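PDB 5THE: piwi domain-containing protein from Vanderwaltozyma polyspora, which is a budding yeast Argonaute that probably binds RNA, represented here by its C-terminal lobe with the Piwi domain. Local coordinates for residues A[346-351]-A[453-458]. Numbering follows the deposited sequence.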
loop_
_atom_site.group_PDB
_atom_site.type_symbol
_atom_site.label_atom_id
_atom_site.label_comp_id
_atom_site.label_asym_id
_atom_site.label_seq_id
_atom_site.Cartn_x
_atom_site.Cartn_y
_atom_site.Cartn_z
ATOM N N VAL A 346 11.362 -9.944 4.963
ATOM C CA VAL A 346 12.355 -10.282 5.978
ATOM C C VAL A 346 12.313 -11.777 6.275
ATOM O O VAL A 346 11.242 -12.389 6.316
ATOM C CB VAL A 346 12.153 -9.455 7.267
ATOM C CG1 VAL A 346 10.802 -9.766 7.910
ATOM C CG2 VAL A 346 13.298 -9.698 8.233
ATOM N N SER A 347 13.496 -12.360 6.477
ATOM C CA SER A 347 13.632 -13.761 6.837
ATOM C C SER A 347 13.595 -13.905 8.351
ATOM O O SER A 347 13.963 -12.994 9.096
ATOM C CB SER A 347 14.941 -14.347 6.298
ATOM O OG SER A 347 15.171 -13.969 4.950
ATOM N N VAL A 348 13.153 -15.075 8.799
ATOM C CA VAL A 348 13.108 -15.372 10.224
ATOM C C VAL A 348 14.484 -15.217 10.864
ATOM O O VAL A 348 14.605 -14.724 11.995
ATOM C CB VAL A 348 12.541 -16.783 10.433
ATOM C CG1 VAL A 348 12.673 -17.204 11.881
ATOM C CG2 VAL A 348 11.092 -16.808 9.974
ATOM N N ASP A 349 15.546 -15.630 10.165
ATOM C CA ASP A 349 16.859 -15.540 10.794
ATOM C C ASP A 349 17.378 -14.115 10.852
ATOM O O ASP A 349 18.395 -13.874 11.507
ATOM C CB ASP A 349 17.878 -16.445 10.090
ATOM C CG ASP A 349 17.720 -16.456 8.591
ATOM O OD1 ASP A 349 17.377 -15.406 8.016
ATOM O OD2 ASP A 349 17.945 -17.525 7.987
ATOM N N GLN A 350 16.687 -13.162 10.234
ATOM C CA GLN A 350 17.078 -11.763 10.291
ATOM C C GLN A 350 16.368 -10.983 11.399
ATOM O O GLN A 350 16.669 -9.800 11.588
ATOM C CB GLN A 350 16.823 -11.111 8.931
ATOM C CG GLN A 350 17.700 -11.669 7.802
ATOM C CD GLN A 350 19.206 -11.458 8.035
ATOM O OE1 GLN A 350 19.627 -10.651 8.875
ATOM N NE2 GLN A 350 20.022 -12.185 7.275
ATOM N N PHE A 351 15.449 -11.620 12.136
ATOM C CA PHE A 351 14.626 -10.902 13.109
ATOM C C PHE A 351 15.485 -10.168 14.131
ATOM O O PHE A 351 15.203 -9.016 14.483
ATOM C CB PHE A 351 13.689 -11.868 13.840
ATOM C CG PHE A 351 12.521 -12.333 13.022
ATOM C CD1 PHE A 351 12.277 -11.811 11.760
ATOM C CD2 PHE A 351 11.654 -13.295 13.528
ATOM C CE1 PHE A 351 11.186 -12.244 11.022
ATOM C CE2 PHE A 351 10.559 -13.732 12.794
ATOM C CZ PHE A 351 10.323 -13.207 11.546
ATOM N N HIS A 453 1.729 -14.496 8.063
ATOM C CA HIS A 453 2.426 -14.852 9.298
ATOM C C HIS A 453 3.046 -13.589 9.896
ATOM O O HIS A 453 3.886 -12.942 9.259
ATOM C CB HIS A 453 3.493 -15.922 9.028
ATOM C CG HIS A 453 3.917 -16.666 10.260
ATOM N ND1 HIS A 453 4.771 -17.746 10.226
ATOM C CD2 HIS A 453 3.602 -16.475 11.566
ATOM C CE1 HIS A 453 4.963 -18.193 11.457
ATOM N NE2 HIS A 453 4.269 -17.437 12.288
ATOM N N TYR A 454 2.612 -13.230 11.103
ATOM C CA TYR A 454 3.036 -12.021 11.782
ATOM C C TYR A 454 3.920 -12.374 12.964
ATOM O O TYR A 454 3.665 -13.356 13.669
ATOM C CB TYR A 454 1.852 -11.224 12.326
ATOM C CG TYR A 454 0.846 -10.715 11.338
ATOM C CD1 TYR A 454 -0.209 -11.518 10.907
ATOM C CD2 TYR A 454 0.908 -9.403 10.880
ATOM C CE1 TYR A 454 -1.156 -11.029 10.020
ATOM C CE2 TYR A 454 -0.028 -8.907 9.992
ATOM C CZ TYR A 454 -1.065 -9.717 9.571
ATOM O OH TYR A 454 -2.011 -9.214 8.685
ATOM N N TRP A 455 4.915 -11.535 13.217
ATOM C CA TRP A 455 5.692 -11.617 14.444
ATOM C C TRP A 455 5.767 -10.237 15.074
ATOM O O TRP A 455 6.161 -9.277 14.414
ATOM C CB TRP A 455 7.103 -12.140 14.173
ATOM C CG TRP A 455 7.154 -13.437 13.403
ATOM C CD1 TRP A 455 6.804 -13.643 12.083
ATOM C CD2 TRP A 455 7.620 -14.689 13.889
ATOM N NE1 TRP A 455 7.016 -14.958 11.732
ATOM C CE2 TRP A 455 7.523 -15.621 12.822
ATOM C CE3 TRP A 455 8.117 -15.121 15.121
ATOM C CZ2 TRP A 455 7.893 -16.955 12.961
ATOM C CZ3 TRP A 455 8.488 -16.454 15.255
ATOM C CH2 TRP A 455 8.374 -17.355 14.179
ATOM N N CYS A 456 5.399 -10.132 16.346
ATOM C CA CYS A 456 5.785 -8.955 17.108
ATOM C C CYS A 456 7.232 -9.157 17.553
ATOM O O CYS A 456 7.513 -10.020 18.391
ATOM C CB CYS A 456 4.867 -8.733 18.303
ATOM S SG CYS A 456 5.366 -7.254 19.256
ATOM N N LEU A 457 8.149 -8.383 16.975
ATOM C CA LEU A 457 9.570 -8.499 17.279
ATOM C C LEU A 457 10.007 -7.565 18.397
ATOM O O LEU A 457 11.052 -7.799 19.021
ATOM C CB LEU A 457 10.398 -8.193 16.028
ATOM C CG LEU A 457 10.162 -9.031 14.761
ATOM C CD1 LEU A 457 11.155 -8.644 13.663
ATOM C CD2 LEU A 457 10.277 -10.503 15.074
ATOM N N TYR A 458 9.239 -6.512 18.667
ATOM C CA TYR A 458 9.639 -5.516 19.650
ATOM C C TYR A 458 8.407 -4.727 20.040
ATOM O O TYR A 458 7.600 -4.382 19.184
ATOM C CB TYR A 458 10.701 -4.563 19.103
ATOM C CG TYR A 458 11.514 -3.881 20.180
ATOM C CD1 TYR A 458 12.382 -4.618 20.974
ATOM C CD2 TYR A 458 11.438 -2.496 20.394
ATOM C CE1 TYR A 458 13.157 -4.007 21.960
ATOM C CE2 TYR A 458 12.218 -1.870 21.386
ATOM C CZ TYR A 458 13.074 -2.645 22.163
ATOM O OH TYR A 458 13.863 -2.090 23.150
#
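The ring of Phe-351 is the bump of this contact, and Trp-455 and Leu-457 on strand 452-459 form the hollow that takes it. Its leading edge drives into the face of the Trp-455 indole: CE2 of Phe-351 stops 3.3 Å from CD2 of Trp-455, and CZ of Phe-351 lies 3.6 Å from CD1 of Trp-455. With planes at 62° and the centroid of the Phe-351 ring 4.6 Å from that of the five-membered ring of Trp-455, the pair is an edge-to-face stack. Leu-457 forms the other wall. Its CD2 sits 3.8 Å from the centroid of the Phe-351 ring, 25° off the normal, a CH-pi contact over one face; CA of Val-348, from the same loop as Phe-351, lies over the opposite face, 3.7 Å above its plane. CB of Phe-351 already points toward the strand; with CG anti to the carbonyl carbon (chi1 -75°), the ring extends to the indole. Val-348 CG2 adds a looser touch on Trp-455 CZ2 at 4.4 Å. On the far side of the indole lies His-453, whose NE2 is hydrogen-bonded to Asp-436. Within the RNase H-like Piwi domain, the start of helix 351-373 is thus packed against a sheet strand. No hydrogen bond spans the two segments, so the join depends on shape complementarity and van der Waals contact, through a methyl CH-pi contact and an edge-to-face ring pair.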